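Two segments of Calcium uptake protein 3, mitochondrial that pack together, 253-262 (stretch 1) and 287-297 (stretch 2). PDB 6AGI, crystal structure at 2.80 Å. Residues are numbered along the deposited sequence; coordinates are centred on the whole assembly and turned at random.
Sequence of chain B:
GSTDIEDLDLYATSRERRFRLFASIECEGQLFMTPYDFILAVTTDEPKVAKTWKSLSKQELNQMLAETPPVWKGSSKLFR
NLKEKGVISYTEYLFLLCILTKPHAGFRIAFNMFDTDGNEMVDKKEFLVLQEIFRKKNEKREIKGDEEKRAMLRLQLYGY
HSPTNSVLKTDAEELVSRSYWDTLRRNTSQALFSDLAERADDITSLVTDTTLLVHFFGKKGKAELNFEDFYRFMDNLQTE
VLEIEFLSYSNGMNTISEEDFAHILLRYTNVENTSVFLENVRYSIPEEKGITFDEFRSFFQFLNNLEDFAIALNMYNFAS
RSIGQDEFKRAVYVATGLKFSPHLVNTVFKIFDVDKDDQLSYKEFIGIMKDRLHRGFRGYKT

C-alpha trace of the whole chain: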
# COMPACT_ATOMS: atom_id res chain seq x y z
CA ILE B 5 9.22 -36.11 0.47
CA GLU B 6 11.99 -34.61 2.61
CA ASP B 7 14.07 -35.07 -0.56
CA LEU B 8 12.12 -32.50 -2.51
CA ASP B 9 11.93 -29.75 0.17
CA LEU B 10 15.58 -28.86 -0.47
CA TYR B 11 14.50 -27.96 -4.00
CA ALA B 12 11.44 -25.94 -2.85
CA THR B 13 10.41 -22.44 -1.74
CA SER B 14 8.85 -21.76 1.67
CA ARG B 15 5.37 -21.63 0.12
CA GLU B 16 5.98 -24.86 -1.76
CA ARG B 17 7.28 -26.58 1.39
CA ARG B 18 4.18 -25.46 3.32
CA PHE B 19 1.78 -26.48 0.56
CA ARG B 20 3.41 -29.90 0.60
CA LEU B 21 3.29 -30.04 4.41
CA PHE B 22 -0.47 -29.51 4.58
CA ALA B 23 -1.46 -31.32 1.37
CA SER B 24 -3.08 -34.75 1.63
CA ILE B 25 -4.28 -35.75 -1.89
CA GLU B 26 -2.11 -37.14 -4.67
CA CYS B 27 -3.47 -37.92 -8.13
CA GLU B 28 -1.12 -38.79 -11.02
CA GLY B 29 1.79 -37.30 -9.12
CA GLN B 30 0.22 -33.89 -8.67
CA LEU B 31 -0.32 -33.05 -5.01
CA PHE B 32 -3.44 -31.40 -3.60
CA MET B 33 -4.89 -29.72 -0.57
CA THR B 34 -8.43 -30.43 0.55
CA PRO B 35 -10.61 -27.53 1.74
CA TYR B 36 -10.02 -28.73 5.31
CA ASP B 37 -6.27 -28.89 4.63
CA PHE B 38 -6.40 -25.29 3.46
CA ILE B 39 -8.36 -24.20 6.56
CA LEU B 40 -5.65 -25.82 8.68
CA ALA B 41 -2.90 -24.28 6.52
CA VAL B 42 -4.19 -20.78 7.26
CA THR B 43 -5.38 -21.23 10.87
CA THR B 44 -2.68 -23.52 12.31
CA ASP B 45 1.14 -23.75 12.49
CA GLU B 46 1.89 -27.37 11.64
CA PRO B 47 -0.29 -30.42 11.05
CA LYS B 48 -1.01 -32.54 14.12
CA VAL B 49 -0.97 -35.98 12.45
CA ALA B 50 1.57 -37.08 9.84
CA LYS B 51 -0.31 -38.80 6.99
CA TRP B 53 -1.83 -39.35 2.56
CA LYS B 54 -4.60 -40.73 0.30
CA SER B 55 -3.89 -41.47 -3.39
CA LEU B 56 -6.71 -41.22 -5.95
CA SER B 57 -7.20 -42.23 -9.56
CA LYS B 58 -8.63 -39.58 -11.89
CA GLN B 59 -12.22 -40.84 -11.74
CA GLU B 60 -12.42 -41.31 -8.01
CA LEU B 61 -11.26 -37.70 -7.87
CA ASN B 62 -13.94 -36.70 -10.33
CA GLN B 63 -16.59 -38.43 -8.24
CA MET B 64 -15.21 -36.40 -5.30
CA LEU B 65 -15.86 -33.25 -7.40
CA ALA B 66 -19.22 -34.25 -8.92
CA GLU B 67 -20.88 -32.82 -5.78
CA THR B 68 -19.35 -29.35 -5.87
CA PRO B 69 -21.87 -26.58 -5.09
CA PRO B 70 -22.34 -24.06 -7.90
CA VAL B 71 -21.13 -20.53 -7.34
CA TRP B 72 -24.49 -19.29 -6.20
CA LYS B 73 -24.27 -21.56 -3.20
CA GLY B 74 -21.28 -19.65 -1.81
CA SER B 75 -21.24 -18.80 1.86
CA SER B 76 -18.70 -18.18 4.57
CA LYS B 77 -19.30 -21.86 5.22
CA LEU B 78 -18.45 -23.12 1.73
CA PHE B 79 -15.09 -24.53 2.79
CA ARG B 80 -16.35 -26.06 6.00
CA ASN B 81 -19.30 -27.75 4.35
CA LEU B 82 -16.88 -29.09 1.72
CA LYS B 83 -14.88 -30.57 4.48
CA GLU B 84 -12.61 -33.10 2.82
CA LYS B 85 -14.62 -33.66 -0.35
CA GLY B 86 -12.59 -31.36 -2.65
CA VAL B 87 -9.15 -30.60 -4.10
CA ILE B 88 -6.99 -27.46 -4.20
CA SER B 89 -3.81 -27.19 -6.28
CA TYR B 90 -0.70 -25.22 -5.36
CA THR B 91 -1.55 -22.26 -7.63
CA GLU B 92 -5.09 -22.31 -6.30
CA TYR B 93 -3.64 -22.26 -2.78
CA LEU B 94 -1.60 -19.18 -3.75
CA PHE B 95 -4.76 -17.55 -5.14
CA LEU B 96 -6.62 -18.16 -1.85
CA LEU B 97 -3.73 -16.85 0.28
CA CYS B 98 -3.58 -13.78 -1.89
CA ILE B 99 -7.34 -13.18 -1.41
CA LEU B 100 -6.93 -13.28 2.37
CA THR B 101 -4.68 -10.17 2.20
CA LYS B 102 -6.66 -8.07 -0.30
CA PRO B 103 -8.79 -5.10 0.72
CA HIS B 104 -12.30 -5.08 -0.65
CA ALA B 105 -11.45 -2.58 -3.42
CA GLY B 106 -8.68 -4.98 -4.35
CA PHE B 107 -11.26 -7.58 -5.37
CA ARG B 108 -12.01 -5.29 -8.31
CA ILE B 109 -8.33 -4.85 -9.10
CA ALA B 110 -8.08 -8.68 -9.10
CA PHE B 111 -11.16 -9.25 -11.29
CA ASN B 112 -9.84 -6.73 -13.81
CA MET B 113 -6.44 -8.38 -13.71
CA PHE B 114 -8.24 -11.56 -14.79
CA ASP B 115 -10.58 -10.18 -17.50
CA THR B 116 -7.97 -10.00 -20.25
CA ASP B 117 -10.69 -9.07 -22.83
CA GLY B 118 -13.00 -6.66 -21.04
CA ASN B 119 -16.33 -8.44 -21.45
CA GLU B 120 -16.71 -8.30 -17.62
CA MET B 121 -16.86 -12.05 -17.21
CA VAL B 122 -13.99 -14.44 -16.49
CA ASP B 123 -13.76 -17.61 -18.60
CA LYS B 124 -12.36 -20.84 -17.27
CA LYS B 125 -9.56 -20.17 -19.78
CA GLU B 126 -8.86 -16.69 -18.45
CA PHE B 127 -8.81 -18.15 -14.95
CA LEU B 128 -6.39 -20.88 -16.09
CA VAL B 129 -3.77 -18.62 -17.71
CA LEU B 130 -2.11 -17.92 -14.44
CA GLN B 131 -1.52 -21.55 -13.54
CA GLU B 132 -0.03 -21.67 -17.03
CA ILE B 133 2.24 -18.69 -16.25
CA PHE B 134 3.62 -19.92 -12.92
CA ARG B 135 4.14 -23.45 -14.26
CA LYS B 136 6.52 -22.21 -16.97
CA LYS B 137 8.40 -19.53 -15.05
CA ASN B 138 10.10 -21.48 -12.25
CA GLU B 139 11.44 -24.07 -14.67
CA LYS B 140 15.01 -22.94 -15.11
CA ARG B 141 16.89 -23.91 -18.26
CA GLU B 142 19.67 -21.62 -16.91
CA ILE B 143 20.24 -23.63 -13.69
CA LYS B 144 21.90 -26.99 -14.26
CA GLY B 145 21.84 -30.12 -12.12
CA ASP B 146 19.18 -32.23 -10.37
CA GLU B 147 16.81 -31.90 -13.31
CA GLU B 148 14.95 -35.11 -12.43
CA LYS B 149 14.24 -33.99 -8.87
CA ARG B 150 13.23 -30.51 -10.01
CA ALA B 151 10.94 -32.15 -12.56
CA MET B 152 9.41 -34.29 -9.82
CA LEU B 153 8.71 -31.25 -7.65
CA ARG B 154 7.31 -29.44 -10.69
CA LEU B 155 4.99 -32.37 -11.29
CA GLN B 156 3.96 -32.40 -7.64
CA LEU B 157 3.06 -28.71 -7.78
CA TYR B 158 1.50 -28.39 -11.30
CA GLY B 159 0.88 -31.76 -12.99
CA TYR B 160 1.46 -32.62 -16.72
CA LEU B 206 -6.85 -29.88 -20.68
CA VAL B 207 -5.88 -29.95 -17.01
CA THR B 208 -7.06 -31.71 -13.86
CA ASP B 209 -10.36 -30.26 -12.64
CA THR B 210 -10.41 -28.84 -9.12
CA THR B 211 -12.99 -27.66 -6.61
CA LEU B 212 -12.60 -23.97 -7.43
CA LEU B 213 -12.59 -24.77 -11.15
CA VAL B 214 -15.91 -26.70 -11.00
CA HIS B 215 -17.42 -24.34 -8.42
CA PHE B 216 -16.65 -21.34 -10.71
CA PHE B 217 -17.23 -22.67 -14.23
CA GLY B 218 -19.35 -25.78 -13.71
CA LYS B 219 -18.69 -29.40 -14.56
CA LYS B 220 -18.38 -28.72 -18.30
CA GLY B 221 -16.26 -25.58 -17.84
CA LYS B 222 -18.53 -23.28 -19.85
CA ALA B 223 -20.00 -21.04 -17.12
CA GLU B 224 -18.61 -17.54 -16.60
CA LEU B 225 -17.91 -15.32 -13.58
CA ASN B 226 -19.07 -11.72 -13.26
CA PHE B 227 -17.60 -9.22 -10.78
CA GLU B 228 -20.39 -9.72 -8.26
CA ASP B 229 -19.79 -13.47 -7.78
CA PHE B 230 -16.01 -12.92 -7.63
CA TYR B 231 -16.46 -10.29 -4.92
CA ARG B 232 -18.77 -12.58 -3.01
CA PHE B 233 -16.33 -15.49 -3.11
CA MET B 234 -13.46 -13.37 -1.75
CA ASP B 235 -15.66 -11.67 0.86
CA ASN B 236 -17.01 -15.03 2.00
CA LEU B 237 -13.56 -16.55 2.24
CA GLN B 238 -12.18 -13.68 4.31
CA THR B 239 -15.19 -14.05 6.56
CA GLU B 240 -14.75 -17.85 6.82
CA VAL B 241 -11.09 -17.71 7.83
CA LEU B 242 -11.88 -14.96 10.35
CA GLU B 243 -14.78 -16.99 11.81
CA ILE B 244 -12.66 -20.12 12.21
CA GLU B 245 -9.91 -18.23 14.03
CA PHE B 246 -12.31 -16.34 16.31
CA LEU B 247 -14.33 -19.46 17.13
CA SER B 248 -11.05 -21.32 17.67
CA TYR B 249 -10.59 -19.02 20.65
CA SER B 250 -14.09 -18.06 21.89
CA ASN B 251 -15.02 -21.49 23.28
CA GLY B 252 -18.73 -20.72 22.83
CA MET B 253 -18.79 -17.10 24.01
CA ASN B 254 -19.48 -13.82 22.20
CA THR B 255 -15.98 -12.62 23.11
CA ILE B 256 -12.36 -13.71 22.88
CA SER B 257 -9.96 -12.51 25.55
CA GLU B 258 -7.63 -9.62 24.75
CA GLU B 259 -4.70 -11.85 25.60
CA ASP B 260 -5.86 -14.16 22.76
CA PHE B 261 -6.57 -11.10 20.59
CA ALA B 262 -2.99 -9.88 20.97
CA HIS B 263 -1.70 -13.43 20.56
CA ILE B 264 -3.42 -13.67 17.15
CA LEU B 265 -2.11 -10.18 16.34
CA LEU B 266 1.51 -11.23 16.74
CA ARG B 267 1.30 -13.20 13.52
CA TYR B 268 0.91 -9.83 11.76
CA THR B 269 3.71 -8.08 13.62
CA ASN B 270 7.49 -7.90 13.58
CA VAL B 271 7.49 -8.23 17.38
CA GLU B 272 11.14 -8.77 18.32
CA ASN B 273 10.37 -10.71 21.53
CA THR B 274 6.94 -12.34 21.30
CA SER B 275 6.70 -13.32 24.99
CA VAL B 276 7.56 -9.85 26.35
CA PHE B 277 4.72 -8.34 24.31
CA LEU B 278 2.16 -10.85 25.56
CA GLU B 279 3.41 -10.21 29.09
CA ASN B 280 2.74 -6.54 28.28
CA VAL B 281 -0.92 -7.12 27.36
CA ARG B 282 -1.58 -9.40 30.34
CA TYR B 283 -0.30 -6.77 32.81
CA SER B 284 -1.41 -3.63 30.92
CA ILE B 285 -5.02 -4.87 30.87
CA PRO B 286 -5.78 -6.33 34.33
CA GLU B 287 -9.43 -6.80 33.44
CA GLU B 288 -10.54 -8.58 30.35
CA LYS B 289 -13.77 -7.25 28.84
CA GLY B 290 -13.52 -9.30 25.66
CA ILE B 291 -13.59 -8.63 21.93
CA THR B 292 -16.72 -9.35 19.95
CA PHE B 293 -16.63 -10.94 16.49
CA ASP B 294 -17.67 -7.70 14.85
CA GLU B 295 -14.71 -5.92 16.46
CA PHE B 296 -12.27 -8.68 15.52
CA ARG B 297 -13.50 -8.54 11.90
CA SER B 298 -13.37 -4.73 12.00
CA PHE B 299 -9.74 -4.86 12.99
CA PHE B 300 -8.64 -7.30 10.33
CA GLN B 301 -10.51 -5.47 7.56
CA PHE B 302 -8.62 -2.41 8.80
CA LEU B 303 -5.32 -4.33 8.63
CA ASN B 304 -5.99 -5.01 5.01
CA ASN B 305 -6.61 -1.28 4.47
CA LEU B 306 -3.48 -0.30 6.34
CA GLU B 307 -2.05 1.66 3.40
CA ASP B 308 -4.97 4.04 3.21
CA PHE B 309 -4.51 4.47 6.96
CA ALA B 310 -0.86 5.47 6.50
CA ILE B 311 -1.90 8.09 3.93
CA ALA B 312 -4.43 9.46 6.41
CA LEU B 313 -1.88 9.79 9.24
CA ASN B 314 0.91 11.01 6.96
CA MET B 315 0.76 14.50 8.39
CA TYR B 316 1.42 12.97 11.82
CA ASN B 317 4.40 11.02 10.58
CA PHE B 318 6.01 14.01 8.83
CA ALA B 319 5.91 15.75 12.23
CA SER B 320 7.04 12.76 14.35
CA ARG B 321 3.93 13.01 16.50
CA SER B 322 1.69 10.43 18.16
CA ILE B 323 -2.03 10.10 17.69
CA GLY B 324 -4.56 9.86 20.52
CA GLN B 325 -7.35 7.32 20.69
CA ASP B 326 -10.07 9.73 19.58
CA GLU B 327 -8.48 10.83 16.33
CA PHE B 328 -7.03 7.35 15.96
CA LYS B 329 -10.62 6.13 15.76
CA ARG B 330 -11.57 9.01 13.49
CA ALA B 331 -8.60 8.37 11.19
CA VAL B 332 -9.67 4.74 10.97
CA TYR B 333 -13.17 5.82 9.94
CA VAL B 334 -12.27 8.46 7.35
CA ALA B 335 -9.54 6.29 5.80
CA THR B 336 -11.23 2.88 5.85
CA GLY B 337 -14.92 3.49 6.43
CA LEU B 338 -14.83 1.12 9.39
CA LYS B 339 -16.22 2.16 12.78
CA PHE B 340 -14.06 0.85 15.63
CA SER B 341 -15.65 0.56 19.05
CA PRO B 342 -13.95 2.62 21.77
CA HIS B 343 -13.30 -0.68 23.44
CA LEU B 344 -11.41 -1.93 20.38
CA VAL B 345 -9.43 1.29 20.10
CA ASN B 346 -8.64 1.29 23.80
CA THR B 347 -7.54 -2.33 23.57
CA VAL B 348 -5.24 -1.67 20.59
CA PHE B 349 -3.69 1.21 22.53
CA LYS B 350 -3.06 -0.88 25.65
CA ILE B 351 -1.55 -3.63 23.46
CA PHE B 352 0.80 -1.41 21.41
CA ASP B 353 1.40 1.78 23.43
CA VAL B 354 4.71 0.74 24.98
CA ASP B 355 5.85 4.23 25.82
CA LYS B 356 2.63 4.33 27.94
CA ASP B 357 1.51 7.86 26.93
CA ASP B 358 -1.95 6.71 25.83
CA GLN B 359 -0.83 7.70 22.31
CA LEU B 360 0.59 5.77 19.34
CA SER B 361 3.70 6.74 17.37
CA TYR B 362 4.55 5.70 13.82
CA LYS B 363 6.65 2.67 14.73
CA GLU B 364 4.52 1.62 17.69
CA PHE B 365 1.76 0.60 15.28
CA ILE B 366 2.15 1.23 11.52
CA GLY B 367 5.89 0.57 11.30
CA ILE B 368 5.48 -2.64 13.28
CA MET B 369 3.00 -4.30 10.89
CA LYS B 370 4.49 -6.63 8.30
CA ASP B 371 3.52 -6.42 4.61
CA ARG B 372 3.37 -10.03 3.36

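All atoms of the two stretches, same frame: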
# COMPACT_ATOMS: atom_id res chain seq x y z
N MET B 253 -18.35 -18.38 23.51
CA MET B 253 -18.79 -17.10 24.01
C MET B 253 -18.96 -16.11 22.85
O MET B 253 -18.66 -16.41 21.69
CB MET B 253 -17.79 -16.58 25.04
CG MET B 253 -17.60 -17.41 26.32
SD MET B 253 -19.02 -18.21 27.12
CE MET B 253 -19.53 -16.86 28.17
N ASN B 254 -19.47 -14.91 23.17
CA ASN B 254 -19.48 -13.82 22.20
C ASN B 254 -18.12 -13.16 22.06
O ASN B 254 -17.87 -12.47 21.06
CB ASN B 254 -20.50 -12.74 22.58
CG ASN B 254 -21.93 -13.22 22.48
OD1 ASN B 254 -22.43 -13.94 23.36
ND2 ASN B 254 -22.60 -12.80 21.41
N THR B 255 -17.23 -13.37 23.03
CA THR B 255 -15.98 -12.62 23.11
C THR B 255 -14.80 -13.57 23.18
O THR B 255 -14.89 -14.64 23.79
CB THR B 255 -15.91 -11.73 24.37
OG1 THR B 255 -16.26 -12.50 25.54
CG2 THR B 255 -16.87 -10.59 24.23
N ILE B 256 -13.67 -13.15 22.56
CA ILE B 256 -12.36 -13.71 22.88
C ILE B 256 -11.66 -12.77 23.84
O ILE B 256 -11.94 -11.56 23.89
CB ILE B 256 -11.48 -13.98 21.64
CG1 ILE B 256 -10.96 -12.66 21.04
CG2 ILE B 256 -12.19 -14.88 20.64
CD1 ILE B 256 -9.95 -12.86 19.89
N SER B 257 -10.76 -13.33 24.65
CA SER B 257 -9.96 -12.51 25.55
C SER B 257 -9.00 -11.63 24.76
O SER B 257 -8.61 -11.96 23.63
CB SER B 257 -9.20 -13.37 26.55
OG SER B 257 -8.13 -14.06 25.93
N GLU B 258 -8.63 -10.50 25.35
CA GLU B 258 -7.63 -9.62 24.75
C GLU B 258 -6.24 -10.23 24.77
O GLU B 258 -5.40 -9.91 23.92
CB GLU B 258 -7.64 -8.27 25.46
CG GLU B 258 -8.93 -7.50 25.25
CD GLU B 258 -9.94 -7.66 26.36
OE1 GLU B 258 -9.99 -8.73 27.00
OE2 GLU B 258 -10.71 -6.69 26.58
N GLU B 259 -5.98 -11.16 25.68
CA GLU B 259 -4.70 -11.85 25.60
C GLU B 259 -4.66 -12.70 24.34
O GLU B 259 -3.67 -12.66 23.60
CB GLU B 259 -4.49 -12.66 26.88
CG GLU B 259 -3.05 -13.09 27.16
CD GLU B 259 -2.95 -14.08 28.32
OE1 GLU B 259 -4.00 -14.45 28.89
OE2 GLU B 259 -1.81 -14.46 28.68
N ASP B 260 -5.76 -13.42 24.02
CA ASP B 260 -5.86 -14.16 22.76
C ASP B 260 -5.92 -13.23 21.55
O ASP B 260 -5.33 -13.53 20.50
CB ASP B 260 -7.09 -15.07 22.76
CG ASP B 260 -7.05 -16.14 23.84
OD1 ASP B 260 -5.99 -16.80 23.99
OD2 ASP B 260 -8.10 -16.35 24.51
N PHE B 261 -6.62 -12.10 21.66
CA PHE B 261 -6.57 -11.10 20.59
C PHE B 261 -5.13 -10.77 20.23
O PHE B 261 -4.68 -11.01 19.10
CB PHE B 261 -7.30 -9.83 21.03
CG PHE B 261 -7.49 -8.85 19.91
CD1 PHE B 261 -7.94 -9.28 18.67
CD2 PHE B 261 -7.17 -7.52 20.08
CE1 PHE B 261 -8.10 -8.39 17.62
CE2 PHE B 261 -7.33 -6.62 19.02
CZ PHE B 261 -7.79 -7.06 17.79
N ALA B 262 -4.38 -10.26 21.21
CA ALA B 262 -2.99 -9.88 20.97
C ALA B 262 -2.18 -11.06 20.44
O ALA B 262 -1.36 -10.91 19.52
CB ALA B 262 -2.38 -9.34 22.26
N GLU B 287 -8.13 -6.23 33.74
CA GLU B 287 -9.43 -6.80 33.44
C GLU B 287 -9.47 -7.18 31.98
O GLU B 287 -8.82 -6.57 31.13
CB GLU B 287 -10.59 -5.84 33.71
CG GLU B 287 -10.94 -5.03 32.43
CD GLU B 287 -12.25 -4.28 32.48
OE1 GLU B 287 -12.73 -3.94 33.58
OE2 GLU B 287 -12.80 -4.04 31.38
N GLU B 288 -10.15 -8.27 31.71
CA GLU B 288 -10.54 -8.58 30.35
C GLU B 288 -12.01 -8.23 30.21
O GLU B 288 -12.82 -8.57 31.08
CB GLU B 288 -10.22 -10.02 30.00
CG GLU B 288 -8.81 -10.12 29.41
CD GLU B 288 -8.19 -11.45 29.59
OE1 GLU B 288 -6.99 -11.58 29.23
OE2 GLU B 288 -8.89 -12.37 30.09
N LYS B 289 -12.37 -7.45 29.17
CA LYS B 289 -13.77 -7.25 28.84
C LYS B 289 -14.17 -8.02 27.58
O LYS B 289 -15.35 -8.31 27.38
CB LYS B 289 -14.09 -5.75 28.68
N GLY B 290 -13.22 -8.40 26.75
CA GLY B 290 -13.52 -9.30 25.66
C GLY B 290 -13.77 -8.55 24.37
O GLY B 290 -14.35 -7.46 24.35
N ILE B 291 -13.43 -9.20 23.26
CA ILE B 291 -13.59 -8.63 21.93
C ILE B 291 -14.67 -9.41 21.21
O ILE B 291 -14.62 -10.64 21.15
CB ILE B 291 -12.26 -8.67 21.17
CG1 ILE B 291 -11.21 -7.89 21.96
CG2 ILE B 291 -12.40 -8.14 19.74
CD1 ILE B 291 -11.41 -6.38 21.92
N THR B 292 -15.64 -8.69 20.66
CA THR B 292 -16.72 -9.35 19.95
C THR B 292 -16.28 -9.69 18.52
O THR B 292 -15.24 -9.21 18.03
CB THR B 292 -17.97 -8.47 19.99
OG1 THR B 292 -17.81 -7.34 19.12
CG2 THR B 292 -18.20 -7.96 21.40
N PHE B 293 -17.04 -10.56 17.84
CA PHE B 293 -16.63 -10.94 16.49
C PHE B 293 -16.65 -9.75 15.55
O PHE B 293 -15.82 -9.65 14.63
CB PHE B 293 -17.50 -12.02 15.89
CG PHE B 293 -17.09 -12.40 14.50
CD1 PHE B 293 -15.88 -13.04 14.26
CD2 PHE B 293 -17.92 -12.12 13.43
CE1 PHE B 293 -15.50 -13.41 12.96
CE2 PHE B 293 -17.55 -12.47 12.13
CZ PHE B 293 -16.33 -13.11 11.89
N ASP B 294 -17.61 -8.85 15.73
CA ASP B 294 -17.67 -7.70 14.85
C ASP B 294 -16.41 -6.87 14.98
O ASP B 294 -15.89 -6.34 13.99
CB ASP B 294 -18.91 -6.86 15.15
CG ASP B 294 -20.13 -7.37 14.42
OD1 ASP B 294 -19.97 -8.25 13.54
OD2 ASP B 294 -21.25 -6.90 14.76
N GLU B 295 -15.90 -6.73 16.22
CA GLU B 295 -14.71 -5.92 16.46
C GLU B 295 -13.47 -6.59 15.89
O GLU B 295 -12.60 -5.93 15.32
CB GLU B 295 -14.55 -5.65 17.96
CG GLU B 295 -15.69 -4.83 18.55
CD GLU B 295 -15.69 -4.83 20.06
OE1 GLU B 295 -14.81 -5.48 20.65
OE2 GLU B 295 -16.62 -4.23 20.65
N PHE B 296 -13.39 -7.91 16.04
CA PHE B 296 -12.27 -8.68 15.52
C PHE B 296 -12.24 -8.61 13.98
O PHE B 296 -11.18 -8.38 13.37
CB PHE B 296 -12.42 -10.09 16.13
CG PHE B 296 -11.54 -11.16 15.58
CD1 PHE B 296 -11.81 -11.79 14.39
CD2 PHE B 296 -10.45 -11.58 16.32
CE1 PHE B 296 -11.00 -12.82 13.93
CE2 PHE B 296 -9.63 -12.60 15.88
CZ PHE B 296 -9.90 -13.22 14.68
N ARG B 297 -13.41 -8.73 13.35
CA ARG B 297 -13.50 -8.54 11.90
C ARG B 297 -13.18 -7.10 11.50
O ARG B 297 -12.53 -6.87 10.48
CB ARG B 297 -14.88 -8.98 11.38
CG ARG B 297 -14.98 -9.06 9.86
CD ARG B 297 -16.27 -9.72 9.31
NE ARG B 297 -17.51 -9.34 9.98
CZ ARG B 297 -18.72 -9.74 9.59
NH1 ARG B 297 -18.86 -10.54 8.53
NH2 ARG B 297 -19.79 -9.32 10.24

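The firmest link between these two segments is a reciprocal pair of backbone hydrogen bonds. Ile 291 N donates to Ile 256 O at 2.9 Å, and Ile 256 N donates to Ile 291 O at 3.0 Å, so one residue from each segment supplies both its donor and its acceptor to the other. They form a short antiparallel bridge. The backbones stay close around it, and three CA carbons lean on opposing carbonyls: Thr 255 CA lies 3.1 Å from Ile 291 O, Gly 290 CA 3.3 Å from Ile 256 O, and Thr 292 CA 3.5 Å from Asn 254 O.

The second polar anchor is a carboxylate reading free amides. Glu 258, in the first turn of its helix, has its CA-to-CB bond sideways, but its end comes nearer to the loop before Ile 291. There Glu 258 OE2 accepts from Gly 290 N at 3.0 Å and from Lys 289 N at 3.2 Å, while Glu 258 OE1 takes a weak bond from Gly 290 N at 3.3 Å. A buried acid thus finds backbone donors that the bridge does not use.

Gly 290 meets two demands. Its phi of 96° and psi of 150° would jam a CB against the preceding carbonyl, and an ideal CB would also sit 2.6 Å from Thr 255 CB, a clash. With hydrogen there instead, Thr 255 CB can approach Gly 290 CA to 3.6 Å.

Each bridge strand runs straight into a helix. Ser 257 caps the first: Ser 257 OG accepts from Asp 260 N at 3.1 Å and donates to Asp 260 OD2 at 2.7 Å. Thr 292 holds the corresponding N-cap position in the other segment.

Beyond the bridge, the isoleucines begin an apolar cluster completed by one phenylalanine from each helix. Ile 256 and Ile 291 share a face of the bridge, with Ile 256 CG1 4.2 Å from Ile 291 CB. Ile 256 CD1 reaches Phe 296 CD2 at 3.8 Å, and that same Phe 296 CD2 meets the edge of the Phe 261 ring, 4.1 Å from Phe 261 CD1. Ile 291 CG1 fills in at 4.4 Å from Phe 261 CG. At the exposed margin, the poorly ordered Glu 288 brings OE1 within 4.2 Å of Glu 259 OE1, a like-charge approach that adds no attraction. The rule is compact: pair two isoleucines through backbone, satisfy the loop amides with an acid, and let the helices supply aromatics.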